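Local coordinates for protein endoglycosidase (Bacteroides thetaiotaomicron, PDB 6Q64) that probably hydrolyses glycosidic bonds within complex N-glycans, as a family 18 endoglycosidase of a gut bacterium, at residues H70-G75 with V248-Y253; S300-L305 with Y316-L321. The protein carries 1 engineered substitution. One frame throughout, in Å; residues are numbered along the deposited sequence.

Overall arrangement
Contact 1 lies in the core and contact 2 near the surface of one and the same TIM-barrel domain. In contact 1, strands 72-76 and 251-254 of the barrel face each other across its interior, and the centre of the contact lies about 6 Å from the centre of the chain. Contact 2, whose centre is about 22 Å from that of the chain, ties a loop to the end of helix 311-317. Nearly equal areas are buried, but the chemistry differs: residues 70-75 and 248-253 meet by packing alone, whereas an arginine of 300-305 holds 316-321 by hydrogen bonds and a salt bridge. The contact centres are about 18 Å apart, yet the two contacts meet where Val71 CG2 packs 3.5 Å from Ala317 O.

Contact 1 of 2, residues H70-G75 with V248-Y253; sequences HVKGFG and VDHYIY
Phe74 has its CG anti to the backbone N (chi1 159°), which carries the ring off strand 72-76 to meet Ile252, and Ile252 answers with CG1 anti to its own carbonyl carbon (chi1 -48°), sending CD1 over one face of that ring. The two side chains approach from opposite directions. CD1 of Ile252 is 4.1 Å from the centroid of the Phe74 ring and 23° off its normal, a CH-pi contact displaced toward the rim, and CG2 of Ile252 reaches CE2 of Phe74 at 3.9 Å. A large flat ring and a branched aliphatic chain suit this place because together they bridge backbones whose CA atoms, Phe74 to Ile252, stand 9.6 Å apart.

Two residues earlier in each segment, the extended chain of Lys72 passes at a slant across the imidazole of His250. Its CD lies 3.6 Å from NE2 of His250, while NZ of Lys72 meets the imidazole edge, in the ring plane, 3.3 Å from CE1 of His250, with no hydrogen bond between them. His250 and Ile252 also touch Val232 of the neighbouring strand 230-235. Lys72 and Phe74 thus point inward from strand 72-76, and His250 and Ile252 from strand 251-254 and the residue leading into it; the two strands are not neighbours in the sheet, and such layered interior packing is that of a TIM barrel.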
ATOM      1  N   HIS A  70     -12.229  -9.666   1.344  1.00 66.62           N
ATOM      2  CA  HIS A  70     -12.758  -8.680   2.310  1.00 61.08           C
ATOM      3  C   HIS A  70     -12.292  -7.305   1.863  1.00 60.52           C
ATOM      4  O   HIS A  70     -11.470  -7.255   0.965  1.00 61.36           O
ATOM      5  CB  HIS A  70     -12.290  -9.013   3.733  1.00 62.36           C
ATOM      6  CG  HIS A  70     -10.827  -8.896   3.960  1.00 61.21           C
ATOM      7  ND1 HIS A  70      -9.959  -9.946   3.700  1.00 63.98           N
ATOM      8  CD2 HIS A  70     -10.082  -7.874   4.445  1.00 62.13           C
ATOM      9  CE1 HIS A  70      -8.719  -9.550   3.949  1.00 64.72           C
ATOM     10  NE2 HIS A  70      -8.771  -8.284   4.443  1.00 64.84           N
ATOM     11  N   VAL A  71     -12.818  -6.231   2.449  1.00 61.13           N
ATOM     12  CA  VAL A  71     -12.236  -4.885   2.224  1.00 58.98           C
ATOM     13  C   VAL A  71     -10.909  -4.838   2.978  1.00 63.10           C
ATOM     14  O   VAL A  71     -10.948  -4.761   4.198  1.00 73.97           O
ATOM     15  CB  VAL A  71     -13.159  -3.782   2.716  1.00 57.32           C
ATOM     16  CG1 VAL A  71     -12.503  -2.447   2.501  1.00 58.07           C
ATOM     17  CG2 VAL A  71     -14.513  -3.849   2.063  1.00 58.61           C
ATOM     18  N   LYS A  72      -9.794  -4.969   2.270  1.00 61.79           N
ATOM     19  CA  LYS A  72      -8.438  -4.871   2.828  1.00 61.33           C
ATOM     20  C   LYS A  72      -8.267  -3.505   3.468  1.00 66.23           C
ATOM     21  O   LYS A  72      -8.951  -2.549   3.054  1.00 68.10           O
ATOM     22  CB  LYS A  72      -7.385  -5.116   1.756  1.00 63.60           C
ATOM     23  CG  LYS A  72      -7.196  -6.593   1.454  1.00 65.82           C
ATOM     24  CD  LYS A  72      -6.123  -6.878   0.441  1.00 67.85           C
ATOM     25  CE  LYS A  72      -6.157  -8.338   0.045  1.00 72.95           C
ATOM     26  NZ  LYS A  72      -4.928  -8.699  -0.697  1.00 77.63           N
ATOM     27  N   GLY A  73      -7.437  -3.456   4.509  1.00 67.88           N
ATOM     28  CA  GLY A  73      -7.058  -2.208   5.185  1.00 63.23           C
ATOM     29  C   GLY A  73      -5.602  -1.968   4.914  1.00 62.28           C
ATOM     30  O   GLY A  73      -4.832  -2.934   5.048  1.00 70.12           O
ATOM     31  N   PHE A  74      -5.267  -0.750   4.508  1.00 59.86           N
ATOM     32  CA  PHE A  74      -3.923  -0.352   4.057  1.00 61.33           C
ATOM     33  C   PHE A  74      -3.621   1.045   4.612  1.00 64.41           C
ATOM     34  O   PHE A  74      -4.529   1.772   5.072  1.00 68.47           O
ATOM     35  CB  PHE A  74      -3.900  -0.426   2.526  1.00 65.51           C
ATOM     36  CG  PHE A  74      -2.812   0.385   1.856  1.00 63.27           C
ATOM     37  CD1 PHE A  74      -1.559  -0.157   1.641  1.00 62.18           C
ATOM     38  CD2 PHE A  74      -3.052   1.687   1.456  1.00 60.56           C
ATOM     39  CE1 PHE A  74      -0.558   0.596   1.062  1.00 65.72           C
ATOM     40  CE2 PHE A  74      -2.049   2.437   0.883  1.00 64.73           C
ATOM     41  CZ  PHE A  74      -0.801   1.895   0.698  1.00 67.27           C
ATOM     42  N   GLY A  75      -2.357   1.446   4.555  1.00 64.96           N
ATOM     43  CA  GLY A  75      -2.010   2.871   4.695  1.00 64.90           C
ATOM     44  C   GLY A  75      -0.535   3.097   4.426  1.00 67.91           C
ATOM     45  O   GLY A  75       0.277   2.122   4.388  1.00 69.36           O
ATOM     46  N   VAL A 248       0.739  -6.776 -11.195  1.00 68.39           N
ATOM     47  CA  VAL A 248       0.577  -5.824 -10.070  1.00 68.11           C
ATOM     48  C   VAL A 248      -0.638  -6.190  -9.214  1.00 71.59           C
ATOM     49  O   VAL A 248      -1.759  -6.256  -9.732  1.00 73.32           O
ATOM     50  CB  VAL A 248       0.450  -4.422 -10.652  1.00 68.94           C
ATOM     51  CG1 VAL A 248       0.021  -3.424  -9.604  1.00 70.27           C
ATOM     52  CG2 VAL A 248       1.758  -4.025 -11.292  1.00 71.80           C
ATOM     53  N   ASP A 249      -0.423  -6.352  -7.912  1.00 71.77           N
ATOM     54  CA  ASP A 249      -1.385  -7.022  -7.017  1.00 65.63           C
ATOM     55  C   ASP A 249      -2.478  -6.025  -6.619  1.00 62.55           C
ATOM     56  O   ASP A 249      -3.612  -6.496  -6.337  1.00 62.67           O
ATOM     57  CB  ASP A 249      -0.623  -7.666  -5.861  1.00 70.78           C
ATOM     58  CG  ASP A 249       0.354  -8.732  -6.320  1.00 74.52           C
ATOM     59  OD1 ASP A 249      -0.106  -9.693  -6.963  1.00 75.00           O
ATOM     60  OD2 ASP A 249       1.567  -8.578  -6.054  1.00 78.80           O
ATOM     61  N   HIS A 250      -2.199  -4.717  -6.588  1.00 57.45           N
ATOM     62  CA  HIS A 250      -3.244  -3.701  -6.255  1.00 57.85           C
ATOM     63  C   HIS A 250      -2.986  -2.391  -6.986  1.00 60.28           C
ATOM     64  O   HIS A 250      -1.812  -2.018  -7.183  1.00 61.62           O
ATOM     65  CB  HIS A 250      -3.306  -3.329  -4.764  1.00 60.90           C
ATOM     66  CG  HIS A 250      -3.894  -4.390  -3.910  1.00 60.38           C
ATOM     67  ND1 HIS A 250      -3.111  -5.307  -3.268  1.00 64.11           N
ATOM     68  CD2 HIS A 250      -5.172  -4.724  -3.644  1.00 60.27           C
ATOM     69  CE1 HIS A 250      -3.881  -6.174  -2.623  1.00 65.22           C
ATOM     70  NE2 HIS A 250      -5.149  -5.844  -2.849  1.00 62.64           N
ATOM     71  N   TYR A 251      -4.079  -1.720  -7.322  1.00 60.54           N
ATOM     72  CA  TYR A 251      -4.109  -0.390  -7.963  1.00 63.23           C
ATOM     73  C   TYR A 251      -4.517   0.583  -6.864  1.00 63.58           C
ATOM     74  O   TYR A 251      -5.655   0.468  -6.371  1.00 65.45           O
ATOM     75  CB  TYR A 251      -5.072  -0.418  -9.156  1.00 63.39           C
ATOM     76  CG  TYR A 251      -5.044  -1.687  -9.983  1.00 63.57           C
ATOM     77  CD1 TYR A 251      -3.854  -2.241 -10.403  1.00 69.32           C
ATOM     78  CD2 TYR A 251      -6.196  -2.346 -10.342  1.00 63.10           C
ATOM     79  CE1 TYR A 251      -3.814  -3.424 -11.121  1.00 70.66           C
ATOM     80  CE2 TYR A 251      -6.172  -3.529 -11.060  1.00 65.47           C
ATOM     81  CZ  TYR A 251      -4.978  -4.067 -11.470  1.00 65.33           C
ATOM     82  OH  TYR A 251      -4.922  -5.217 -12.201  1.00 65.04           O
ATOM     83  N   ILE A 252      -3.619   1.465  -6.440  1.00 63.78           N
ATOM     84  CA  ILE A 252      -3.864   2.286  -5.217  1.00 65.93           C
ATOM     85  C   ILE A 252      -3.998   3.730  -5.645  1.00 63.16           C
ATOM     86  O   ILE A 252      -3.032   4.274  -6.247  1.00 68.00           O
ATOM     87  CB  ILE A 252      -2.753   2.124  -4.159  1.00 67.84           C
ATOM     88  CG1 ILE A 252      -2.430   0.649  -3.904  1.00 71.60           C
ATOM     89  CG2 ILE A 252      -3.136   2.852  -2.890  1.00 62.78           C
ATOM     90  CD1 ILE A 252      -1.465   0.432  -2.768  1.00 74.28           C
ATOM     91  N   TYR A 253      -5.140   4.317  -5.349  1.00 60.23           N
ATOM     92  CA  TYR A 253      -5.433   5.697  -5.776  1.00 66.40           C
ATOM     93  C   TYR A 253      -5.486   6.594  -4.540  1.00 68.52           C
ATOM     94  O   TYR A 253      -5.998   6.208  -3.495  1.00 67.45           O
ATOM     95  CB  TYR A 253      -6.719   5.776  -6.603  1.00 68.66           C
ATOM     96  CG  TYR A 253      -6.776   4.920  -7.851  1.00 68.38           C
ATOM     97  CD1 TYR A 253      -7.050   3.575  -7.778  1.00 69.88           C
ATOM     98  CD2 TYR A 253      -6.628   5.458  -9.110  1.00 67.60           C
ATOM     99  CE1 TYR A 253      -7.146   2.795  -8.915  1.00 75.65           C
ATOM    100  CE2 TYR A 253      -6.695   4.688 -10.254  1.00 69.41           C
ATOM    101  CZ  TYR A 253      -6.971   3.350 -10.163  1.00 72.29           C
ATOM    102  OH  TYR A 253      -7.115   2.561 -11.268  1.00 77.07           O
TER

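Contact 2 of 2, residues S300-L305 with Y316-L321; sequences SVRPEL and YATLDL
Thr318, the first residue to leave helical geometry after helix 311-317, meets Arg302 with both its side chain and its carbonyl. Its OG1 sits between the backbone N and the carbonyl carbon (chi1 61°), where a threonine hydroxyl can turn back to the helix and bond the carbonyls of Leu314, its stronger partner, and Asp315. From the other segment OG1 accepts the N-H of Arg302 NE at 3.3 Å, somewhat tilted from the guanidinium plane. The carbonyl takes the shorter bond: NH2 of Arg302 lies 2.6 Å from Thr318 O, nearly straight at 171° and in both the guanidinium and carbonyl planes. Arginine suits this grip because NE and NH2 offer two N-H groups side by side.

Leu319 points away from the loop, and its side chain touches Ile282 of strand 280-285. Asp320 then presents OD2 to NH2 of Arg302 at 3.1 Å, a salt bridge whose hydrogen bond is weak, the carboxylate standing 74° from the guanidinium plane; its OD1 pairs with Arg326.

Behind the arginine, Ser300 OG accepts from Arg302 N at 3.0 Å, an ST turn holding the backbone at its base; the same hydroxyl also bonds Asp315. A leucine in place of Arg302 would probably leave Thr318 O and OG1 without these donors and Asp320 with one positive charge fewer beside it. The chemistry implies that Arg302 secures the loop to the peptide leaving the helix, while the charge of Asp320 probably offsets the closeness of Arg302 and Arg326.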
ATOM      1  N   SER A 300     -21.964  11.262   0.108  1.00 82.83           N
ATOM      2  CA  SER A 300     -22.017   9.803  -0.148  1.00 78.46           C
ATOM      3  C   SER A 300     -23.302   9.495  -0.894  1.00 73.64           C
ATOM      4  O   SER A 300     -24.293  10.193  -0.692  1.00 70.38           O
ATOM      5  CB  SER A 300     -21.950   8.979   1.124  1.00 75.82           C
ATOM      6  OG  SER A 300     -22.035   7.586   0.847  1.00 67.31           O
ATOM      7  N   VAL A 301     -23.265   8.392  -1.618  1.00 73.62           N
ATOM      8  CA  VAL A 301     -24.410   7.792  -2.361  1.00 80.85           C
ATOM      9  C   VAL A 301     -25.290   7.036  -1.351  1.00 75.99           C
ATOM     10  O   VAL A 301     -26.329   6.470  -1.715  1.00 74.78           O
ATOM     11  CB  VAL A 301     -23.820   6.913  -3.487  1.00 76.54           C
ATOM     12  CG1 VAL A 301     -23.461   5.525  -2.981  1.00 74.91           C
ATOM     13  CG2 VAL A 301     -24.712   6.875  -4.699  1.00 79.91           C
ATOM     14  N   ARG A 302     -24.828   6.981  -0.109  1.00 77.45           N
ATOM     15  CA  ARG A 302     -25.594   6.415   1.026  1.00 79.86           C
ATOM     16  C   ARG A 302     -26.072   7.590   1.861  1.00 83.06           C
ATOM     17  O   ARG A 302     -25.285   8.245   2.526  1.00 86.14           O
ATOM     18  CB  ARG A 302     -24.708   5.443   1.799  1.00 74.57           C
ATOM     19  CG  ARG A 302     -24.006   4.427   0.915  1.00 68.14           C
ATOM     20  CD  ARG A 302     -23.702   3.217   1.735  1.00 66.44           C
ATOM     21  NE  ARG A 302     -22.978   2.151   1.063  1.00 64.91           N
ATOM     22  CZ  ARG A 302     -23.505   0.979   0.693  1.00 58.12           C
ATOM     23  NH1 ARG A 302     -24.782   0.708   0.878  1.00 57.64           N
ATOM     24  NH2 ARG A 302     -22.729   0.052   0.173  1.00 57.00           N
ATOM     25  N   PRO A 303     -27.361   7.957   1.788  1.00 87.04           N
ATOM     26  CA  PRO A 303     -27.808   9.178   2.450  1.00 86.98           C
ATOM     27  C   PRO A 303     -27.474   9.099   3.948  1.00 83.91           C
ATOM     28  O   PRO A 303     -26.946  10.041   4.455  1.00 87.14           O
ATOM     29  CB  PRO A 303     -29.309   9.233   2.135  1.00 92.16           C
ATOM     30  CG  PRO A 303     -29.678   7.801   1.745  1.00 92.48           C
ATOM     31  CD  PRO A 303     -28.438   7.225   1.103  1.00 88.89           C
ATOM     32  N   GLU A 304     -27.691   7.950   4.587  1.00 79.19           N
ATOM     33  CA  GLU A 304     -27.511   7.795   6.054  1.00 78.47           C
ATOM     34  C   GLU A 304     -26.066   8.116   6.475  1.00 77.75           C
ATOM     35  O   GLU A 304     -25.879   8.625   7.573  1.00 85.54           O
ATOM     36  CB  GLU A 304     -27.992   6.418   6.515  1.00 75.29           C
ATOM     37  CG  GLU A 304     -27.096   5.274   6.150  1.00 73.50           C
ATOM     38  CD  GLU A 304     -27.345   4.686   4.771  1.00 75.87           C
ATOM     39  OE1 GLU A 304     -26.790   3.606   4.548  1.00 73.96           O
ATOM     40  OE2 GLU A 304     -28.069   5.310   3.910  1.00 78.58           O
ATOM     41  N   LEU A 305     -25.076   7.897   5.619  1.00 76.88           N
ATOM     42  CA  LEU A 305     -23.668   8.289   5.897  1.00 77.02           C
ATOM     43  C   LEU A 305     -23.496   9.818   5.972  1.00 82.77           C
ATOM     44  O   LEU A 305     -22.464  10.231   6.491  1.00 86.22           O
ATOM     45  CB  LEU A 305     -22.754   7.726   4.805  1.00 75.51           C
ATOM     46  CG  LEU A 305     -21.983   6.464   5.164  1.00 75.93           C
ATOM     47  CD1 LEU A 305     -22.884   5.401   5.778  1.00 75.53           C
ATOM     48  CD2 LEU A 305     -21.269   5.917   3.936  1.00 74.73           C
ATOM     49  N   TYR A 316     -16.010   5.132   1.133  1.00 61.05           N
ATOM     50  CA  TYR A 316     -14.941   4.368   0.448  1.00 59.56           C
ATOM     51  C   TYR A 316     -15.037   2.897   0.877  1.00 61.91           C
ATOM     52  O   TYR A 316     -15.118   1.969   0.078  1.00 60.94           O
ATOM     53  CB  TYR A 316     -13.575   4.995   0.704  1.00 55.45           C
ATOM     54  CG  TYR A 316     -13.328   6.311   0.017  1.00 56.22           C
ATOM     55  CD1 TYR A 316     -14.359   7.114  -0.458  1.00 64.04           C
ATOM     56  CD2 TYR A 316     -12.039   6.773  -0.171  1.00 56.90           C
ATOM     57  CE1 TYR A 316     -14.119   8.338  -1.091  1.00 64.06           C
ATOM     58  CE2 TYR A 316     -11.777   8.006  -0.765  1.00 58.45           C
ATOM     59  CZ  TYR A 316     -12.820   8.800  -1.208  1.00 62.32           C
ATOM     60  OH  TYR A 316     -12.558  10.001  -1.793  1.00 69.25           O
ATOM     61  N   ALA A 317     -15.065   2.661   2.169  1.00 68.99           N
ATOM     62  CA  ALA A 317     -14.980   1.283   2.694  1.00 68.62           C
ATOM     63  C   ALA A 317     -16.183   0.477   2.219  1.00 61.55           C
ATOM     64  O   ALA A 317     -16.035  -0.741   2.184  1.00 63.51           O
ATOM     65  CB  ALA A 317     -14.899   1.304   4.205  1.00 72.29           C
ATOM     66  N   THR A 318     -17.323   1.118   1.955  1.00 55.12           N
ATOM     67  CA  THR A 318     -18.593   0.407   1.669  1.00 60.77           C
ATOM     68  C   THR A 318     -18.963   0.542   0.178  1.00 61.03           C
ATOM     69  O   THR A 318     -20.149   0.262  -0.132  1.00 56.06           O
ATOM     70  CB  THR A 318     -19.751   0.948   2.507  1.00 59.38           C
ATOM     71  OG1 THR A 318     -19.878   2.314   2.147  1.00 62.38           O
ATOM     72  CG2 THR A 318     -19.534   0.830   3.995  1.00 66.44           C
ATOM     73  N   LEU A 319     -18.000   0.936  -0.672  1.00 56.88           N
ATOM     74  CA  LEU A 319     -18.221   1.376  -2.075  1.00 59.67           C
ATOM     75  C   LEU A 319     -18.576   0.168  -2.928  1.00 62.44           C
ATOM     76  O   LEU A 319     -17.665  -0.651  -3.165  1.00 64.27           O
ATOM     77  CB  LEU A 319     -16.949   2.008  -2.612  1.00 59.68           C
ATOM     78  CG  LEU A 319     -17.085   2.667  -3.970  1.00 62.88           C
ATOM     79  CD1 LEU A 319     -17.963   3.884  -3.890  1.00 65.98           C
ATOM     80  CD2 LEU A 319     -15.736   3.084  -4.506  1.00 65.77           C
ATOM     81  N   ASP A 320     -19.861   0.038  -3.273  1.00 63.21           N
ATOM     82  CA  ASP A 320     -20.408  -0.946  -4.240  1.00 60.07           C
ATOM     83  C   ASP A 320     -20.200  -0.331  -5.607  1.00 55.90           C
ATOM     84  O   ASP A 320     -20.742   0.723  -5.826  1.00 58.78           O
ATOM     85  CB  ASP A 320     -21.874  -1.232  -3.916  1.00 59.48           C
ATOM     86  CG  ASP A 320     -22.004  -2.054  -2.638  1.00 62.06           C
ATOM     87  OD1 ASP A 320     -20.978  -2.734  -2.289  1.00 56.77           O
ATOM     88  OD2 ASP A 320     -23.142  -2.086  -2.053  1.00 62.47           O
ATOM     89  N   LEU A 321     -19.349  -0.908  -6.441  1.00 61.05           N
ATOM     90  CA  LEU A 321     -19.115  -0.431  -7.844  1.00 62.11           C
ATOM     91  C   LEU A 321     -20.254  -0.794  -8.784  1.00 57.67           C
ATOM     92  O   LEU A 321     -21.154  -1.535  -8.427  1.00 60.81           O
ATOM     93  CB  LEU A 321     -17.782  -1.018  -8.271  1.00 62.68           C
ATOM     94  CG  LEU A 321     -16.682  -0.342  -7.476  1.00 69.47           C
ATOM     95  CD1 LEU A 321     -15.715  -1.321  -6.856  1.00 71.43           C
ATOM     96  CD2 LEU A 321     -15.992   0.678  -8.338  1.00 71.79           C
TER